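Long-range contact in 4-alpha-glucanotransferase (Aquifex aeolicus, PDB 1TZ7), which is an amylomaltase, a 4-alpha-glucanotransferase-family enzyme built on a parallel eight-stranded beta/alpha barrel: residues 227-239 / 268-280. Numbering follows the deposited sequence.
Sequences LPMYPSYSSADVW and GQLWGNPVYNWEE
Y230 wedges between W271, N273 and Y276, and its side chain meets the three mainly in turn. Y230 CB rests on N273 CB at 3.7 Å, with CG also near it. Chi1 near -70° sets CG beside the backbone N, and the ring runs across the end of strand 269-274, its CD1-CE1 side toward W271 and its CD2-CE2 side toward Y276. Y230 CE1 lies 4.1 Å from W271 CZ3, at the indole edge. On the other flank Y230 CD2 sits over one face of the Y276 ring, toward its rim, and Y230 CE2 comes within 3.6 Å of Y276 CD1; the ring planes are inclined at 39°. At the tip, Y230 OH lies 2.9 Å from a water O in the ring plane, and that water accepts from Y276 N. M229 CG covers one face of the Y230 ring, while M229 SD makes a Met-aromatic contact at the edge of Y276. P274 packs against Y233 and V238.

Two side-chain bonds grip the buried carbonyls flanking Y230, joining the loop after barrel strand 222-227 to edge strand 269-274 and the turn beyond. Y276 OH donates in plane to M229 O (2.6 Å), fixing that ring's tip; N273 ND2 donates to P231 O (2.8 Å), nearly straight at 164° but from above the carbonyl plane, not along a lone pair.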
ATOM      1  N   LEU A 227      -1.703  -4.154   2.523  1.00 35.44           N
ATOM      2  CA  LEU A 227      -3.150  -4.317   2.708  1.00 40.05           C
ATOM      3  C   LEU A 227      -3.642  -3.381   3.791  1.00 37.52           C
ATOM      4  O   LEU A 227      -3.384  -3.607   4.971  1.00 37.58           O
ATOM      5  CB  LEU A 227      -3.477  -5.760   3.108  1.00 38.82           C
ATOM      6  CG  LEU A 227      -3.898  -6.689   1.978  1.00 51.85           C
ATOM      7  CD1 LEU A 227      -2.703  -7.042   1.119  1.00 53.94           C
ATOM      8  CD2 LEU A 227      -4.554  -7.948   2.539  1.00 47.95           C
ATOM      9  N   PRO A 228      -4.354  -2.327   3.402  1.00 37.17           N
ATOM     10  CA  PRO A 228      -4.991  -1.445   4.375  1.00 31.04           C
ATOM     11  C   PRO A 228      -5.969  -2.213   5.250  1.00 27.42           C
ATOM     12  O   PRO A 228      -6.622  -3.124   4.766  1.00 30.73           O
ATOM     13  CB  PRO A 228      -5.734  -0.428   3.494  1.00 38.74           C
ATOM     14  CG  PRO A 228      -5.065  -0.501   2.177  1.00 31.40           C
ATOM     15  CD  PRO A 228      -4.608  -1.898   2.018  1.00 35.23           C
ATOM     16  N   MET A 229      -6.058  -1.848   6.524  1.00 27.23           N
ATOM     17  CA  MET A 229      -6.967  -2.519   7.445  1.00 26.93           C
ATOM     18  C   MET A 229      -8.400  -2.383   6.947  1.00 30.68           C
ATOM     19  O   MET A 229      -9.153  -3.353   6.924  1.00 29.62           O
ATOM     20  CB  MET A 229      -6.845  -1.919   8.841  1.00 27.94           C
ATOM     21  CG  MET A 229      -7.927  -2.381   9.839  1.00 33.81           C
ATOM     22  SD  MET A 229      -7.979  -4.180  10.090  1.00 38.99           S
ATOM     23  CE  MET A 229      -6.486  -4.434  11.030  1.00 40.29           C
ATOM     24  N   TYR A 230      -8.752  -1.165   6.539  1.00 26.50           N
ATOM     25  CA  TYR A 230     -10.143  -0.768   6.307  1.00 31.12           C
ATOM     26  C   TYR A 230     -10.304  -0.241   4.880  1.00 29.94           C
ATOM     27  O   TYR A 230      -9.393   0.384   4.340  1.00 30.82           O
ATOM     28  CB  TYR A 230     -10.533   0.363   7.262  1.00 26.34           C
ATOM     29  CG  TYR A 230     -10.665  -0.025   8.721  1.00 29.34           C
ATOM     30  CD1 TYR A 230      -9.872   0.582   9.695  1.00 28.69           C
ATOM     31  CD2 TYR A 230     -11.600  -0.963   9.130  1.00 26.35           C
ATOM     32  CE1 TYR A 230      -9.997   0.247  11.033  1.00 35.00           C
ATOM     33  CE2 TYR A 230     -11.732  -1.307  10.465  1.00 38.62           C
ATOM     34  CZ  TYR A 230     -10.928  -0.695  11.413  1.00 30.21           C
ATOM     35  OH  TYR A 230     -11.057  -1.029  12.737  1.00 31.02           O
ATOM     36  N   PRO A 231     -11.475  -0.459   4.283  1.00 29.74           N
ATOM     37  CA  PRO A 231     -11.877   0.290   3.094  1.00 29.34           C
ATOM     38  C   PRO A 231     -12.407   1.651   3.487  1.00 24.85           C
ATOM     39  O   PRO A 231     -12.698   1.868   4.667  1.00 31.94           O
ATOM     40  CB  PRO A 231     -13.002  -0.563   2.513  1.00 28.68           C
ATOM     41  CG  PRO A 231     -13.632  -1.199   3.702  1.00 33.49           C
ATOM     42  CD  PRO A 231     -12.511  -1.415   4.708  1.00 30.41           C
ATOM     43  N   SER A 232     -12.540   2.555   2.529  1.00 25.51           N
ATOM     44  CA  SER A 232     -13.276   3.794   2.761  1.00 34.97           C
ATOM     45  C   SER A 232     -14.778   3.502   2.765  1.00 32.43           C
ATOM     46  O   SER A 232     -15.227   2.517   2.179  1.00 28.87           O
ATOM     47  CB  SER A 232     -12.940   4.833   1.688  1.00 41.45           C
ATOM     48  OG  SER A 232     -13.364   4.405   0.409  1.00 55.45           O
ATOM     49  N   TYR A 233     -15.547   4.352   3.432  1.00 25.80           N
ATOM     50  CA  TYR A 233     -16.997   4.219   3.432  1.00 28.25           C
ATOM     51  C   TYR A 233     -17.530   4.312   2.012  1.00 32.89           C
ATOM     52  O   TYR A 233     -18.473   3.610   1.643  1.00 26.81           O
ATOM     53  CB  TYR A 233     -17.642   5.299   4.299  1.00 30.49           C
ATOM     54  CG  TYR A 233     -19.148   5.241   4.307  1.00 32.51           C
ATOM     55  CD1 TYR A 233     -19.909   6.318   3.869  1.00 33.17           C
ATOM     56  CD2 TYR A 233     -19.814   4.102   4.741  1.00 26.98           C
ATOM     57  CE1 TYR A 233     -21.294   6.264   3.871  1.00 27.09           C
ATOM     58  CE2 TYR A 233     -21.196   4.039   4.747  1.00 32.50           C
ATOM     59  CZ  TYR A 233     -21.931   5.120   4.311  1.00 35.44           C
ATOM     60  OH  TYR A 233     -23.295   5.057   4.316  1.00 29.21           O
ATOM     61  N   SER A 234     -16.916   5.188   1.216  1.00 30.64           N
ATOM     62  CA  SER A 234     -17.267   5.345  -0.192  1.00 37.60           C
ATOM     63  C   SER A 234     -16.483   4.357  -1.053  1.00 43.58           C
ATOM     64  O   SER A 234     -15.558   4.744  -1.787  1.00 46.94           O
ATOM     65  CB  SER A 234     -16.972   6.772  -0.651  1.00 33.75           C
ATOM     66  OG  SER A 234     -17.710   7.713   0.112  1.00 48.77           O
ATOM     67  N   SER A 235     -16.848   3.085  -0.959  1.00 33.27           N
ATOM     68  CA  SER A 235     -16.180   2.036  -1.725  1.00 30.60           C
ATOM     69  C   SER A 235     -17.171   0.968  -2.183  1.00 19.60           C
ATOM     70  O   SER A 235     -18.233   0.784  -1.581  1.00 23.12           O
ATOM     71  CB  SER A 235     -15.057   1.393  -0.894  1.00 37.28           C
ATOM     72  OG  SER A 235     -15.577   0.615   0.169  1.00 28.14           O
ATOM     73  N   ALA A 236     -16.818   0.276  -3.258  1.00 28.36           N
ATOM     74  CA  ALA A 236     -17.580  -0.876  -3.719  1.00 31.39           C
ATOM     75  C   ALA A 236     -17.640  -1.967  -2.644  1.00 28.31           C
ATOM     76  O   ALA A 236     -18.563  -2.754  -2.615  1.00 21.17           O
ATOM     77  CB  ALA A 236     -16.968  -1.429  -4.990  1.00 25.77           C
ATOM     78  N   ASP A 237     -16.640  -1.994  -1.766  1.00 25.83           N
ATOM     79  CA  ASP A 237     -16.520  -3.060  -0.763  1.00 25.83           C
ATOM     80  C   ASP A 237     -17.597  -2.958   0.313  1.00 26.05           C
ATOM     81  O   ASP A 237     -18.201  -3.953   0.684  1.00 19.36           O
ATOM     82  CB  ASP A 237     -15.144  -3.024  -0.117  1.00 23.59           C
ATOM     83  CG  ASP A 237     -14.028  -3.079  -1.130  1.00 36.73           C
ATOM     84  OD1 ASP A 237     -13.251  -2.104  -1.214  1.00 28.85           O
ATOM     85  OD2 ASP A 237     -13.852  -4.050  -1.893  1.00 28.27           O
ATOM     86  N   VAL A 238     -17.831  -1.746   0.811  1.00 22.68           N
ATOM     87  CA  VAL A 238     -18.890  -1.519   1.801  1.00 22.06           C
ATOM     88  C   VAL A 238     -20.253  -1.678   1.139  1.00 23.73           C
ATOM     89  O   VAL A 238     -21.162  -2.275   1.706  1.00 23.26           O
ATOM     90  CB  VAL A 238     -18.778  -0.110   2.447  1.00 22.28           C
ATOM     91  CG1 VAL A 238     -19.865   0.090   3.474  1.00 23.36           C
ATOM     92  CG2 VAL A 238     -17.399   0.079   3.090  1.00 28.83           C
ATOM     93  N   TRP A 239     -20.378  -1.146  -0.071  1.00 26.15           N
ATOM     94  CA  TRP A 239     -21.590  -1.297  -0.871  1.00 27.33           C
ATOM     95  C   TRP A 239     -21.991  -2.778  -1.024  1.00 26.52           C
ATOM     96  O   TRP A 239     -23.158  -3.125  -0.862  1.00 22.11           O
ATOM     97  CB  TRP A 239     -21.384  -0.666  -2.250  1.00 24.03           C
ATOM     98  CG  TRP A 239     -22.577  -0.757  -3.147  1.00 19.36           C
ATOM     99  CD1 TRP A 239     -23.856  -0.393  -2.850  1.00 18.36           C
ATOM    100  CD2 TRP A 239     -22.602  -1.242  -4.493  1.00 20.05           C
ATOM    101  NE1 TRP A 239     -24.678  -0.622  -3.929  1.00 28.95           N
ATOM    102  CE2 TRP A 239     -23.931  -1.145  -4.952  1.00 21.50           C
ATOM    103  CE3 TRP A 239     -21.628  -1.757  -5.365  1.00 23.61           C
ATOM    104  CZ2 TRP A 239     -24.313  -1.538  -6.239  1.00 18.62           C
ATOM    105  CZ3 TRP A 239     -22.012  -2.145  -6.640  1.00 22.22           C
ATOM    106  CH2 TRP A 239     -23.344  -2.033  -7.061  1.00 26.05           C
ATOM    107  N   GLY A 268      -5.862  12.424  19.047  1.00 62.61           N
ATOM    108  CA  GLY A 268      -5.945  11.218  18.237  1.00 65.07           C
ATOM    109  C   GLY A 268      -6.191  11.518  16.771  1.00 61.62           C
ATOM    110  O   GLY A 268      -6.160  12.675  16.350  1.00 62.48           O
ATOM    111  N   GLN A 269      -6.432  10.468  15.988  1.00 60.57           N
ATOM    112  CA  GLN A 269      -6.763  10.624  14.572  1.00 58.37           C
ATOM    113  C   GLN A 269      -8.107   9.979  14.263  1.00 57.75           C
ATOM    114  O   GLN A 269      -8.389   8.861  14.700  1.00 48.28           O
ATOM    115  CB  GLN A 269      -5.670  10.011  13.678  1.00 54.57           C
ATOM    116  CG  GLN A 269      -4.342   9.758  14.379  1.00 66.10           C
ATOM    117  CD  GLN A 269      -3.289   9.195  13.439  1.00 76.11           C
ATOM    118  OE1 GLN A 269      -2.696   9.932  12.653  1.00 67.42           O
ATOM    119  NE2 GLN A 269      -3.058   7.887  13.517  1.00 73.98           N
ATOM    120  N   LEU A 270      -8.931  10.693  13.508  1.00 53.94           N
ATOM    121  CA  LEU A 270     -10.199  10.164  13.039  1.00 51.81           C
ATOM    122  C   LEU A 270     -10.079   9.766  11.568  1.00 52.26           C
ATOM    123  O   LEU A 270     -10.069  10.622  10.682  1.00 52.74           O
ATOM    124  CB  LEU A 270     -11.302  11.211  13.216  1.00 54.77           C
ATOM    125  CG  LEU A 270     -12.742  10.718  13.088  1.00 54.44           C
ATOM    126  CD1 LEU A 270     -13.095   9.775  14.223  1.00 51.75           C
ATOM    127  CD2 LEU A 270     -13.697  11.904  13.058  1.00 59.48           C
ATOM    128  N   TRP A 271      -9.980   8.463  11.318  1.00 48.18           N
ATOM    129  CA  TRP A 271      -9.763   7.952   9.965  1.00 47.47           C
ATOM    130  C   TRP A 271     -11.037   8.031   9.127  1.00 43.86           C
ATOM    131  O   TRP A 271     -10.978   8.228   7.917  1.00 47.84           O
ATOM    132  CB  TRP A 271      -9.266   6.505  10.014  1.00 49.53           C
ATOM    133  CG  TRP A 271      -7.917   6.344  10.659  1.00 45.74           C
ATOM    134  CD1 TRP A 271      -6.988   7.321  10.882  1.00 51.40           C
ATOM    135  CD2 TRP A 271      -7.348   5.132  11.160  1.00 48.06           C
ATOM    136  NE1 TRP A 271      -5.878   6.789  11.495  1.00 51.53           N
ATOM    137  CE2 TRP A 271      -6.074   5.445  11.676  1.00 54.88           C
ATOM    138  CE3 TRP A 271      -7.789   3.802  11.228  1.00 43.23           C
ATOM    139  CZ2 TRP A 271      -5.240   4.484  12.248  1.00 46.00           C
ATOM    140  CZ3 TRP A 271      -6.957   2.852  11.799  1.00 43.85           C
ATOM    141  CH2 TRP A 271      -5.700   3.197  12.299  1.00 50.54           C
ATOM    142  N   GLY A 272     -12.185   7.870   9.779  1.00 42.11           N
ATOM    143  CA  GLY A 272     -13.467   8.060   9.123  1.00 43.95           C
ATOM    144  C   GLY A 272     -13.932   6.847   8.321  1.00 49.89           C
ATOM    145  O   GLY A 272     -14.957   6.904   7.644  1.00 50.37           O
ATOM    146  N   ASN A 273     -13.178   5.747   8.397  1.00 48.33           N
ATOM    147  CA  ASN A 273     -13.649   4.463   7.867  1.00 46.41           C
ATOM    148  C   ASN A 273     -14.738   3.903   8.774  1.00 41.59           C
ATOM    149  O   ASN A 273     -14.724   4.139   9.965  1.00 31.16           O
ATOM    150  CB  ASN A 273     -12.491   3.445   7.777  1.00 41.26           C
ATOM    151  CG  ASN A 273     -11.232   4.031   7.137  1.00 55.44           C
ATOM    152  OD1 ASN A 273     -10.439   4.690   7.800  1.00 61.89           O
ATOM    153  ND2 ASN A 273     -11.047   3.775   5.843  1.00 43.26           N
ATOM    154  N   PRO A 274     -15.673   3.152   8.212  1.00 42.25           N
ATOM    155  CA  PRO A 274     -16.578   2.344   9.028  1.00 42.04           C
ATOM    156  C   PRO A 274     -15.822   1.161   9.616  1.00 29.87           C
ATOM    157  O   PRO A 274     -14.954   0.619   8.951  1.00 36.10           O
ATOM    158  CB  PRO A 274     -17.630   1.877   8.023  1.00 44.10           C
ATOM    159  CG  PRO A 274     -16.922   1.866   6.715  1.00 47.62           C
ATOM    160  CD  PRO A 274     -15.924   2.985   6.771  1.00 46.90           C
ATOM    161  N   VAL A 275     -16.128   0.789  10.852  1.00 26.90           N
ATOM    162  CA  VAL A 275     -15.450  -0.332  11.491  1.00 28.96           C
ATOM    163  C   VAL A 275     -16.114  -1.634  11.101  1.00 31.20           C
ATOM    164  O   VAL A 275     -17.267  -1.650  10.674  1.00 29.15           O
ATOM    165  CB  VAL A 275     -15.433  -0.199  13.040  1.00 28.73           C
ATOM    166  CG1 VAL A 275     -14.751   1.093  13.456  1.00 39.11           C
ATOM    167  CG2 VAL A 275     -16.849  -0.279  13.613  1.00 29.06           C
ATOM    168  N   TYR A 276     -15.379  -2.726  11.239  1.00 29.52           N
ATOM    169  CA  TYR A 276     -15.900  -4.042  10.928  1.00 28.73           C
ATOM    170  C   TYR A 276     -16.869  -4.502  12.017  1.00 30.45           C
ATOM    171  O   TYR A 276     -16.626  -4.297  13.205  1.00 26.87           O
ATOM    172  CB  TYR A 276     -14.750  -5.052  10.804  1.00 32.66           C
ATOM    173  CG  TYR A 276     -13.874  -4.863   9.568  1.00 21.74           C
ATOM    174  CD1 TYR A 276     -12.491  -4.783   9.681  1.00 24.91           C
ATOM    175  CD2 TYR A 276     -14.435  -4.779   8.292  1.00 27.75           C
ATOM    176  CE1 TYR A 276     -11.680  -4.617   8.560  1.00 31.06           C
ATOM    177  CE2 TYR A 276     -13.635  -4.611   7.163  1.00 26.24           C
ATOM    178  CZ  TYR A 276     -12.254  -4.531   7.306  1.00 30.10           C
ATOM    179  OH  TYR A 276     -11.445  -4.368   6.192  1.00 26.88           O
ATOM    180  N   ASN A 277     -17.969  -5.116  11.600  1.00 30.02           N
ATOM    181  CA  ASN A 277     -18.749  -5.971  12.480  1.00 26.74           C
ATOM    182  C   ASN A 277     -18.139  -7.373  12.520  1.00 31.25           C
ATOM    183  O   ASN A 277     -18.540  -8.256  11.769  1.00 28.62           O
ATOM    184  CB  ASN A 277     -20.194  -6.047  11.998  1.00 18.99           C
ATOM    185  CG  ASN A 277     -21.105  -6.722  13.000  1.00 39.07           C
ATOM    186  OD1 ASN A 277     -21.378  -6.184  14.061  1.00 42.03           O
ATOM    187  ND2 ASN A 277     -21.575  -7.900  12.665  1.00 37.73           N
ATOM    188  N   TRP A 278     -17.166  -7.563  13.402  1.00 25.20           N
ATOM    189  CA  TRP A 278     -16.312  -8.753  13.371  1.00 32.08           C
ATOM    190  C   TRP A 278     -17.084 -10.033  13.672  1.00 29.08           C
ATOM    191  O   TRP A 278     -16.696 -11.116  13.236  1.00 31.25           O
ATOM    192  CB  TRP A 278     -15.145  -8.600  14.343  1.00 24.06           C
ATOM    193  CG  TRP A 278     -13.962  -7.917  13.731  1.00 23.33           C
ATOM    194  CD1 TRP A 278     -13.542  -6.642  13.967  1.00 29.12           C
ATOM    195  CD2 TRP A 278     -13.052  -8.467  12.779  1.00 24.89           C
ATOM    196  NE1 TRP A 278     -12.423  -6.366  13.220  1.00 31.31           N
ATOM    197  CE2 TRP A 278     -12.099  -7.470  12.481  1.00 29.08           C
ATOM    198  CE3 TRP A 278     -12.938  -9.708  12.142  1.00 34.09           C
ATOM    199  CZ2 TRP A 278     -11.051  -7.676  11.579  1.00 27.19           C
ATOM    200  CZ3 TRP A 278     -11.889  -9.909  11.242  1.00 28.57           C
ATOM    201  CH2 TRP A 278     -10.968  -8.903  10.974  1.00 28.22           C
ATOM    202  N   GLU A 279     -18.176  -9.911  14.410  1.00 26.86           N
ATOM    203  CA  GLU A 279     -18.988 -11.072  14.730  1.00 35.79           C
ATOM    204  C   GLU A 279     -19.645 -11.644  13.455  1.00 36.06           C
ATOM    205  O   GLU A 279     -19.893 -12.844  13.366  1.00 30.84           O
ATOM    206  CB  GLU A 279     -20.037 -10.730  15.805  1.00 32.28           C
ATOM    207  CG  GLU A 279     -21.435 -10.460  15.281  1.00 51.51           C
ATOM    208  CD  GLU A 279     -22.418 -10.138  16.398  1.00 71.54           C
ATOM    209  OE1 GLU A 279     -22.107  -9.257  17.233  1.00 74.79           O
ATOM    210  OE2 GLU A 279     -23.499 -10.768  16.443  1.00 56.00           O
ATOM    211  N   GLU A 280     -19.900 -10.777  12.473  1.00 27.18           N
ATOM    212  CA  GLU A 280     -20.420 -11.218  11.170  1.00 29.04           C
ATOM    213  C   GLU A 280     -19.337 -11.890  10.307  1.00 33.84           C
ATOM    214  O   GLU A 280     -19.632 -12.793   9.528  1.00 29.29           O
ATOM    215  CB  GLU A 280     -21.024 -10.039  10.409  1.00 25.34           C
ATOM    216  CG  GLU A 280     -21.970 -10.447   9.283  1.00 52.63           C
ATOM    217  CD  GLU A 280     -23.274 -11.053   9.793  1.00 53.79           C
ATOM    218  OE1 GLU A 280     -23.855 -11.891   9.079  1.00 57.16           O
ATOM    219  OE2 GLU A 280     -23.711 -10.689  10.905  1.00 48.64           O
TER
HETATM  220  O   HOH W   1     -13.067  -3.019  13.093  1.00 50.46           O
HETATM  221  O   HOH W   2     -14.315   6.420   5.033  1.00 49.64           O